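Local structure of CPXV203 protein (Cowpox virus, 4HKJ) at residues K16-M21 with Y83-N88; G145-F150 with E163-T168. The protein probably binds host class I MHC molecules and keeps them inside the infected cell, helping cowpox virus evade T cells. One frame throughout, in Å; residues are numbered along the deposited sequence.

Interaction 1. Residues K16-M21 with Y83-N88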
ATOM      1  N   LYS D  16      10.982  19.343  -5.881  1.00 40.30           N
ATOM      2  CA  LYS D  16       9.648  19.420  -5.299  1.00 48.17           C
ATOM      3  C   LYS D  16       9.473  18.442  -4.141  1.00 58.14           C
ATOM      4  O   LYS D  16       9.974  17.317  -4.181  1.00 62.25           O
ATOM      5  CB  LYS D  16       8.579  19.169  -6.365  1.00 50.08           C
ATOM      6  CG  LYS D  16       8.618  20.156  -7.516  1.00 56.84           C
ATOM      7  CD  LYS D  16       7.382  20.045  -8.391  1.00 64.37           C
ATOM      8  CE  LYS D  16       7.388  21.106  -9.479  1.00 76.66           C
ATOM      9  NZ  LYS D  16       6.158  21.057 -10.315  1.00 84.51           N
ATOM     10  N   LEU D  17       8.756  18.879  -3.111  1.00 55.51           N
ATOM     11  CA  LEU D  17       8.519  18.050  -1.936  1.00 52.54           C
ATOM     12  C   LEU D  17       7.030  17.861  -1.668  1.00 57.27           C
ATOM     13  O   LEU D  17       6.274  18.829  -1.588  1.00 62.19           O
ATOM     14  CB  LEU D  17       9.189  18.661  -0.704  1.00 48.69           C
ATOM     15  CG  LEU D  17       8.917  17.960   0.634  1.00 47.34           C
ATOM     16  CD1 LEU D  17       9.398  16.518   0.601  1.00 44.05           C
ATOM     17  CD2 LEU D  17       9.564  18.719   1.781  1.00 48.13           C
ATOM     18  N   LYS D  18       6.619  16.605  -1.530  1.00 50.52           N
ATOM     19  CA  LYS D  18       5.242  16.284  -1.186  1.00 45.76           C
ATOM     20  C   LYS D  18       5.192  15.254  -0.068  1.00 53.84           C
ATOM     21  O   LYS D  18       5.720  14.151  -0.205  1.00 58.50           O
ATOM     22  CB  LYS D  18       4.482  15.756  -2.401  1.00 47.78           C
ATOM     23  CG  LYS D  18       3.068  15.296  -2.080  1.00 61.71           C
ATOM     24  CD  LYS D  18       2.373  14.720  -3.301  1.00 82.44           C
ATOM     25  CE  LYS D  18       2.227  15.760  -4.398  1.00 95.00           C
ATOM     26  NZ  LYS D  18       1.532  15.203  -5.590  1.00 95.19           N
ATOM     27  N   ILE D  19       4.560  15.622   1.041  1.00 57.33           N
ATOM     28  CA  ILE D  19       4.354  14.695   2.145  1.00 57.61           C
ATOM     29  C   ILE D  19       2.868  14.403   2.319  1.00 61.74           C
ATOM     30  O   ILE D  19       2.088  15.293   2.662  1.00 61.95           O
ATOM     31  CB  ILE D  19       4.920  15.245   3.467  1.00 51.25           C
ATOM     32  CG1 ILE D  19       6.416  15.529   3.333  1.00 55.79           C
ATOM     33  CG2 ILE D  19       4.666  14.263   4.600  1.00 49.44           C
ATOM     34  CD1 ILE D  19       7.068  15.996   4.619  1.00 35.19           C
ATOM     35  N   GLY D  20       2.480  13.157   2.074  1.00 63.37           N
ATOM     36  CA  GLY D  20       1.105  12.736   2.256  1.00 62.03           C
ATOM     37  C   GLY D  20       0.935  11.996   3.568  1.00 63.43           C
ATOM     38  O   GLY D  20       1.841  11.292   4.009  1.00 59.65           O
HETATM   39  N   MSE D  21      -0.225  12.159   4.197  1.00 58.77           N
HETATM   40  CA  MSE D  21      -0.494  11.512   5.475  1.00 46.41           C
HETATM   41  C   MSE D  21      -1.978  11.204   5.644  1.00 49.13           C
HETATM   42  O   MSE D  21      -2.810  12.110   5.665  1.00 53.17           O
HETATM   43  CB  MSE D  21       0.000  12.385   6.628  1.00 43.10           C
HETATM   44  CG  MSE D  21      -0.243  11.793   8.005  1.00 49.91           C
HETATM   45 SE   MSE D  21       0.574  12.843   9.432  1.00 96.85          SE
HETATM   46  CE  MSE D  21       2.420  12.813   8.799  1.00139.89           C
ATOM     47  N   TYR D  83      -7.154  13.185   5.179  1.00 56.91           N
ATOM     48  CA  TYR D  83      -5.877  13.253   4.474  1.00 51.80           C
ATOM     49  C   TYR D  83      -5.273  14.657   4.492  1.00 58.41           C
ATOM     50  O   TYR D  83      -5.984  15.652   4.350  1.00 69.77           O
ATOM     51  CB  TYR D  83      -6.047  12.767   3.031  1.00 50.35           C
ATOM     52  CG  TYR D  83      -4.801  12.889   2.183  1.00 56.46           C
ATOM     53  CD1 TYR D  83      -3.761  11.981   2.307  1.00 58.06           C
ATOM     54  CD2 TYR D  83      -4.671  13.908   1.250  1.00 52.34           C
ATOM     55  CE1 TYR D  83      -2.621  12.088   1.533  1.00 48.48           C
ATOM     56  CE2 TYR D  83      -3.536  14.024   0.471  1.00 51.39           C
ATOM     57  CZ  TYR D  83      -2.514  13.112   0.617  1.00 48.17           C
ATOM     58  OH  TYR D  83      -1.384  13.226  -0.159  1.00 50.48           O
ATOM     59  N   ILE D  84      -3.955  14.726   4.668  1.00 52.63           N
ATOM     60  CA  ILE D  84      -3.240  16.000   4.687  1.00 55.62           C
ATOM     61  C   ILE D  84      -2.044  15.953   3.740  1.00 60.92           C
ATOM     62  O   ILE D  84      -1.307  14.967   3.712  1.00 69.10           O
ATOM     63  CB  ILE D  84      -2.741  16.348   6.105  1.00 50.74           C
ATOM     64  CG1 ILE D  84      -3.895  16.290   7.110  1.00 55.52           C
ATOM     65  CG2 ILE D  84      -2.086  17.721   6.125  1.00 43.87           C
ATOM     66  CD1 ILE D  84      -3.491  16.636   8.528  1.00 46.51           C
ATOM     67  N   GLU D  85      -1.852  17.017   2.965  1.00 60.82           N
ATOM     68  CA  GLU D  85      -0.749  17.070   2.010  1.00 59.07           C
ATOM     69  C   GLU D  85       0.124  18.307   2.198  1.00 61.75           C
ATOM     70  O   GLU D  85      -0.311  19.430   1.943  1.00 69.68           O
ATOM     71  CB  GLU D  85      -1.275  17.026   0.574  1.00 64.49           C
ATOM     72  CG  GLU D  85      -0.184  17.016  -0.484  1.00 80.49           C
ATOM     73  CD  GLU D  85      -0.736  17.144  -1.889  1.00 94.44           C
ATOM     74  OE1 GLU D  85      -1.354  18.187  -2.193  1.00 99.56           O
ATOM     75  OE2 GLU D  85      -0.559  16.202  -2.690  1.00 94.50           O
ATOM     76  N   PHE D  86       1.358  18.092   2.640  1.00 55.60           N
ATOM     77  CA  PHE D  86       2.326  19.173   2.773  1.00 58.21           C
ATOM     78  C   PHE D  86       3.149  19.278   1.491  1.00 61.79           C
ATOM     79  O   PHE D  86       3.695  18.282   1.015  1.00 66.16           O
ATOM     80  CB  PHE D  86       3.235  18.932   3.978  1.00 58.79           C
ATOM     81  CG  PHE D  86       2.495  18.819   5.282  1.00 60.67           C
ATOM     82  CD1 PHE D  86       2.155  19.953   6.002  1.00 59.97           C
ATOM     83  CD2 PHE D  86       2.140  17.579   5.789  1.00 52.87           C
ATOM     84  CE1 PHE D  86       1.474  19.853   7.202  1.00 59.56           C
ATOM     85  CE2 PHE D  86       1.461  17.472   6.989  1.00 48.96           C
ATOM     86  CZ  PHE D  86       1.128  18.611   7.696  1.00 59.91           C
ATOM     87  N   SER D  87       3.235  20.482   0.932  1.00 53.97           N
ATOM     88  CA  SER D  87       3.854  20.658  -0.379  1.00 43.90           C
ATOM     89  C   SER D  87       4.898  21.773  -0.430  1.00 50.61           C
ATOM     90  O   SER D  87       4.941  22.645   0.437  1.00 50.73           O
ATOM     91  CB  SER D  87       2.776  20.912  -1.434  1.00 57.76           C
ATOM     92  OG  SER D  87       1.750  19.940  -1.358  1.00 73.82           O
ATOM     93  N   ASN D  88       5.736  21.724  -1.460  1.00 50.12           N
ATOM     94  CA  ASN D  88       6.686  22.788  -1.762  1.00 51.76           C
ATOM     95  C   ASN D  88       7.139  22.668  -3.213  1.00 61.66           C
ATOM     96  O   ASN D  88       7.883  21.753  -3.566  1.00 62.45           O
ATOM     97  CB  ASN D  88       7.889  22.742  -0.817  1.00 51.58           C
ATOM     98  CG  ASN D  88       8.724  24.015  -0.867  1.00 58.80           C
ATOM     99  OD1 ASN D  88       8.852  24.650  -1.912  1.00 65.89           O
ATOM    100  ND2 ASN D  88       9.295  24.390   0.271  1.00 49.77           N
TER

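Interaction 2. Residues G145-F150 with E163-T168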
ATOM      1  N   GLY D 145      -0.866   6.479   7.973  1.00 59.40           N
ATOM      2  CA  GLY D 145       0.074   6.158   6.915  1.00 49.67           C
ATOM      3  C   GLY D 145       0.737   7.411   6.384  1.00 49.48           C
ATOM      4  O   GLY D 145       0.130   8.479   6.359  1.00 58.15           O
ATOM      5  N   VAL D 146       1.993   7.284   5.965  1.00 56.72           N
ATOM      6  CA  VAL D 146       2.750   8.428   5.462  1.00 61.51           C
ATOM      7  C   VAL D 146       3.415   8.124   4.125  1.00 64.26           C
ATOM      8  O   VAL D 146       4.194   7.179   4.011  1.00 60.88           O
ATOM      9  CB  VAL D 146       3.834   8.875   6.454  1.00 56.05           C
ATOM     10  CG1 VAL D 146       4.674   9.998   5.862  1.00 35.28           C
ATOM     11  CG2 VAL D 146       3.213   9.307   7.767  1.00 53.23           C
ATOM     12  N   ASN D 147       3.110   8.933   3.115  1.00 66.45           N
ATOM     13  CA  ASN D 147       3.787   8.815   1.833  1.00 68.49           C
ATOM     14  C   ASN D 147       4.757   9.974   1.637  1.00 64.52           C
ATOM     15  O   ASN D 147       4.480  11.102   2.044  1.00 62.43           O
ATOM     16  CB  ASN D 147       2.783   8.742   0.686  1.00 80.18           C
ATOM     17  CG  ASN D 147       3.213   7.771  -0.397  1.00 98.49           C
ATOM     18  OD1 ASN D 147       2.913   6.577  -0.332  1.00109.26           O
ATOM     19  ND2 ASN D 147       3.922   8.278  -1.399  1.00101.09           N
ATOM     20  N   TYR D 148       5.895   9.685   1.020  1.00 66.69           N
ATOM     21  CA  TYR D 148       6.977  10.656   0.912  1.00 58.56           C
ATOM     22  C   TYR D 148       7.557  10.703  -0.499  1.00 64.10           C
ATOM     23  O   TYR D 148       7.818   9.667  -1.112  1.00 74.39           O
ATOM     24  CB  TYR D 148       8.057  10.342   1.954  1.00 55.13           C
ATOM     25  CG  TYR D 148       9.470  10.717   1.565  1.00 57.46           C
ATOM     26  CD1 TYR D 148       9.862  12.046   1.478  1.00 63.97           C
ATOM     27  CD2 TYR D 148      10.421   9.735   1.316  1.00 48.87           C
ATOM     28  CE1 TYR D 148      11.155  12.388   1.133  1.00 78.87           C
ATOM     29  CE2 TYR D 148      11.718  10.066   0.973  1.00 59.73           C
ATOM     30  CZ  TYR D 148      12.079  11.394   0.882  1.00 85.05           C
ATOM     31  OH  TYR D 148      13.368  11.732   0.540  1.00102.56           O
ATOM     32  N   SER D 149       7.744  11.916  -1.010  1.00 61.07           N
ATOM     33  CA  SER D 149       8.275  12.117  -2.352  1.00 56.20           C
ATOM     34  C   SER D 149       9.101  13.397  -2.427  1.00 59.32           C
ATOM     35  O   SER D 149       8.607  14.484  -2.123  1.00 67.74           O
ATOM     36  CB  SER D 149       7.139  12.157  -3.375  1.00 50.60           C
ATOM     37  OG  SER D 149       7.646  12.281  -4.693  1.00 70.38           O
ATOM     38  N   PHE D 150      10.359  13.261  -2.835  1.00 49.64           N
ATOM     39  CA  PHE D 150      11.278  14.393  -2.884  1.00 52.68           C
ATOM     40  C   PHE D 150      12.318  14.191  -3.982  1.00 56.26           C
ATOM     41  O   PHE D 150      13.305  13.481  -3.789  1.00 58.04           O
ATOM     42  CB  PHE D 150      11.967  14.564  -1.527  1.00 60.60           C
ATOM     43  CG  PHE D 150      12.742  15.845  -1.392  1.00 74.45           C
ATOM     44  CD1 PHE D 150      12.125  17.065  -1.599  1.00 75.97           C
ATOM     45  CD2 PHE D 150      14.080  15.829  -1.036  1.00 82.47           C
ATOM     46  CE1 PHE D 150      12.827  18.247  -1.467  1.00 73.29           C
ATOM     47  CE2 PHE D 150      14.790  17.009  -0.901  1.00 83.30           C
ATOM     48  CZ  PHE D 150      14.162  18.219  -1.118  1.00 75.16           C
ATOM     49  N   GLU D 163       4.772   3.664  -9.860  1.00 80.02           N
ATOM     50  CA  GLU D 163       3.737   4.231  -9.006  1.00 76.69           C
ATOM     51  C   GLU D 163       3.903   3.737  -7.574  1.00 67.64           C
ATOM     52  O   GLU D 163       3.698   2.557  -7.287  1.00 67.18           O
ATOM     53  CB  GLU D 163       2.357   3.859  -9.546  1.00 89.23           C
ATOM     54  CG  GLU D 163       2.156   4.228 -11.009  1.00110.00           C
ATOM     55  CD  GLU D 163       0.958   3.534 -11.627  1.00123.71           C
ATOM     56  OE1 GLU D 163       0.268   2.783 -10.906  1.00130.17           O
ATOM     57  OE2 GLU D 163       0.710   3.734 -12.836  1.00121.78           O
ATOM     58  N   THR D 164       4.275   4.643  -6.676  1.00 60.23           N
ATOM     59  CA  THR D 164       4.557   4.271  -5.295  1.00 69.57           C
ATOM     60  C   THR D 164       3.531   4.827  -4.310  1.00 73.43           C
ATOM     61  O   THR D 164       3.597   4.551  -3.112  1.00 83.73           O
ATOM     62  CB  THR D 164       5.962   4.736  -4.865  1.00 78.41           C
ATOM     63  OG1 THR D 164       6.048   6.164  -4.961  1.00 78.40           O
ATOM     64  CG2 THR D 164       7.022   4.109  -5.755  1.00 83.16           C
ATOM     65  N   ASP D 165       2.582   5.609  -4.815  1.00 64.57           N
ATOM     66  CA  ASP D 165       1.552   6.189  -3.961  1.00 59.22           C
ATOM     67  C   ASP D 165       0.316   5.298  -3.937  1.00 64.20           C
ATOM     68  O   ASP D 165      -0.285   5.026  -4.977  1.00 67.70           O
ATOM     69  CB  ASP D 165       1.182   7.596  -4.436  1.00 55.74           C
ATOM     70  CG  ASP D 165       0.509   8.421  -3.352  1.00 64.72           C
ATOM     71  OD1 ASP D 165      -0.050   7.829  -2.403  1.00 79.73           O
ATOM     72  OD2 ASP D 165       0.537   9.667  -3.449  1.00 59.28           O
ATOM     73  N   THR D 166      -0.057   4.845  -2.744  1.00 65.58           N
ATOM     74  CA  THR D 166      -1.219   3.980  -2.579  1.00 70.00           C
ATOM     75  C   THR D 166      -2.137   4.480  -1.465  1.00 72.31           C
ATOM     76  O   THR D 166      -3.114   3.819  -1.113  1.00 78.62           O
ATOM     77  CB  THR D 166      -0.805   2.527  -2.276  1.00 67.42           C
ATOM     78  OG1 THR D 166       0.094   2.506  -1.161  1.00 71.80           O
ATOM     79  CG2 THR D 166      -0.120   1.903  -3.484  1.00 57.32           C
ATOM     80  N   LEU D 167      -1.817   5.647  -0.915  1.00 59.87           N
ATOM     81  CA  LEU D 167      -2.629   6.247   0.138  1.00 51.57           C
ATOM     82  C   LEU D 167      -3.927   6.825  -0.419  1.00 54.74           C
ATOM     83  O   LEU D 167      -4.101   8.043  -0.469  1.00 62.80           O
ATOM     84  CB  LEU D 167      -1.844   7.335   0.875  1.00 50.69           C
ATOM     85  CG  LEU D 167      -1.192   6.957   2.209  1.00 53.59           C
ATOM     86  CD1 LEU D 167      -0.127   5.886   2.025  1.00 64.43           C
ATOM     87  CD2 LEU D 167      -0.610   8.189   2.887  1.00 45.32           C
ATOM     88  N   THR D 168      -4.831   5.942  -0.835  1.00 50.27           N
ATOM     89  CA  THR D 168      -6.128   6.348  -1.365  1.00 51.66           C
ATOM     90  C   THR D 168      -6.912   7.126  -0.313  1.00 54.19           C
ATOM     91  O   THR D 168      -7.605   8.093  -0.629  1.00 61.05           O
ATOM     92  CB  THR D 168      -6.952   5.130  -1.816  1.00 62.74           C
ATOM     93  OG1 THR D 168      -7.185   4.263  -0.698  1.00 68.92           O
ATOM     94  CG2 THR D 168      -6.214   4.361  -2.899  1.00 60.32           C
TER

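Interaction 1. Residues K16-M21 with Y83-N88
I19 and F86 face each other at the middle of an antiparallel strand pair, their CB atoms 4.1 Å apart and their backbones joined by two bonds, I19 N to F86 O (2.8 Å) and F86 N to I19 O (2.9 Å). L17 with N88 and M21 with I84 repeat this hydrogen-bonded pairing at the two ends, although one bond in each of these pairs, from N88 N and from M21 N, is weak. L17, I19, selenomethionine M21, I84 and F86 all project to the buried face. There M21 reaches I106 and V108 of strand 103-110, so this side belongs to the packing between the two sheets.

On the opposite side the K18 end is looser and open to solvent, while E85, G20 and Y83 stay buried. K18 starts with CG anti to the backbone N, and its CD and CE both lie 3.3 Å from E85 OE2, the chain passing the carboxylate obliquely. The ammonium itself remains farther off, with NZ 3.7 Å from E85 OE2, a long salt bridge. Beside it the Y83 ring leans across the partner strand, bringing OH to 3.5 Å from G20 CA and CE1 to 3.6 Å from M21 N; glycine presents only backbone here.

Backbone bonds and apolar packing therefore carry the pairing. Because E85 OE2 also lies close to D178 OD1, the K18 charge may partly offset a local repulsion.

Interaction 2. Residues G145-F150 with E163-T168
N147 lays its amide against the carboxylate of D165, the two flat groups stacked with their planes only 12° apart. N147 CG and OD1 each lie 3.8 Å from D165 OD1. The chi1 of N147, -142°, lies away from the staggered positions and carries CG out toward the loop, while chi2 of 88° sets the amide plane about perpendicular to the CA-CB-CG plane, a face turned to the carboxylate. As modelled, N147 OD1 lies 3.5 Å from T164 O, though the O/N assignment of an amide is uncertain at this resolution.

D165 is held from its own side. Its OD1 accepts from L167 N at 3.2 Å, closing an Asx turn, and OD2 forms a salt bridge with R177. This double hold would fix the carboxylate's rotation and keep its flat side turned to the amide. L167 is the centre of an inverse gamma turn in which T168 N bonds to T166 O. Its two methyls divide the work: CD2 packs over the strand backbone, 3.6 Å from G145 O and 3.8 Å from N147 N, whereas CD1 lies 3.9 Å from N147 OD1.

The loop thus rests by stacking and van der Waals contact. It runs between helix 153-158 and helix 174-179, the latter supplying R177, and lies against 141-152, one of the two outer strands of its sheet within this chain, with L167 touching C22 of strand 15-25. Nearby, E163 and T166 make polar contacts with another protein's chain.

Overall arrangement
The centres of interactions 1 and 2 lie 9 Å apart, and strand 15-25 joins them: it pairs with strand 81-88 along one edge and with strand 141-152 along the other. Across the second edge, G20 O is 2.8 Å from N147 N and K18 N is 3.0 Å from S149 O, both probable hydrogen bonds, while L17 CB packs 3.5 Å from F150 CD1. R177 of helix 174-179 ties the pair again, through a cation-pi contact with Y83 and the salt bridge to D165. The C22-C169 disulfide ties strand 15-25 to the loop of interaction 2, one residue after T168. Interaction 1 is deep in the chain; interaction 2 leads to the surface facing another protein.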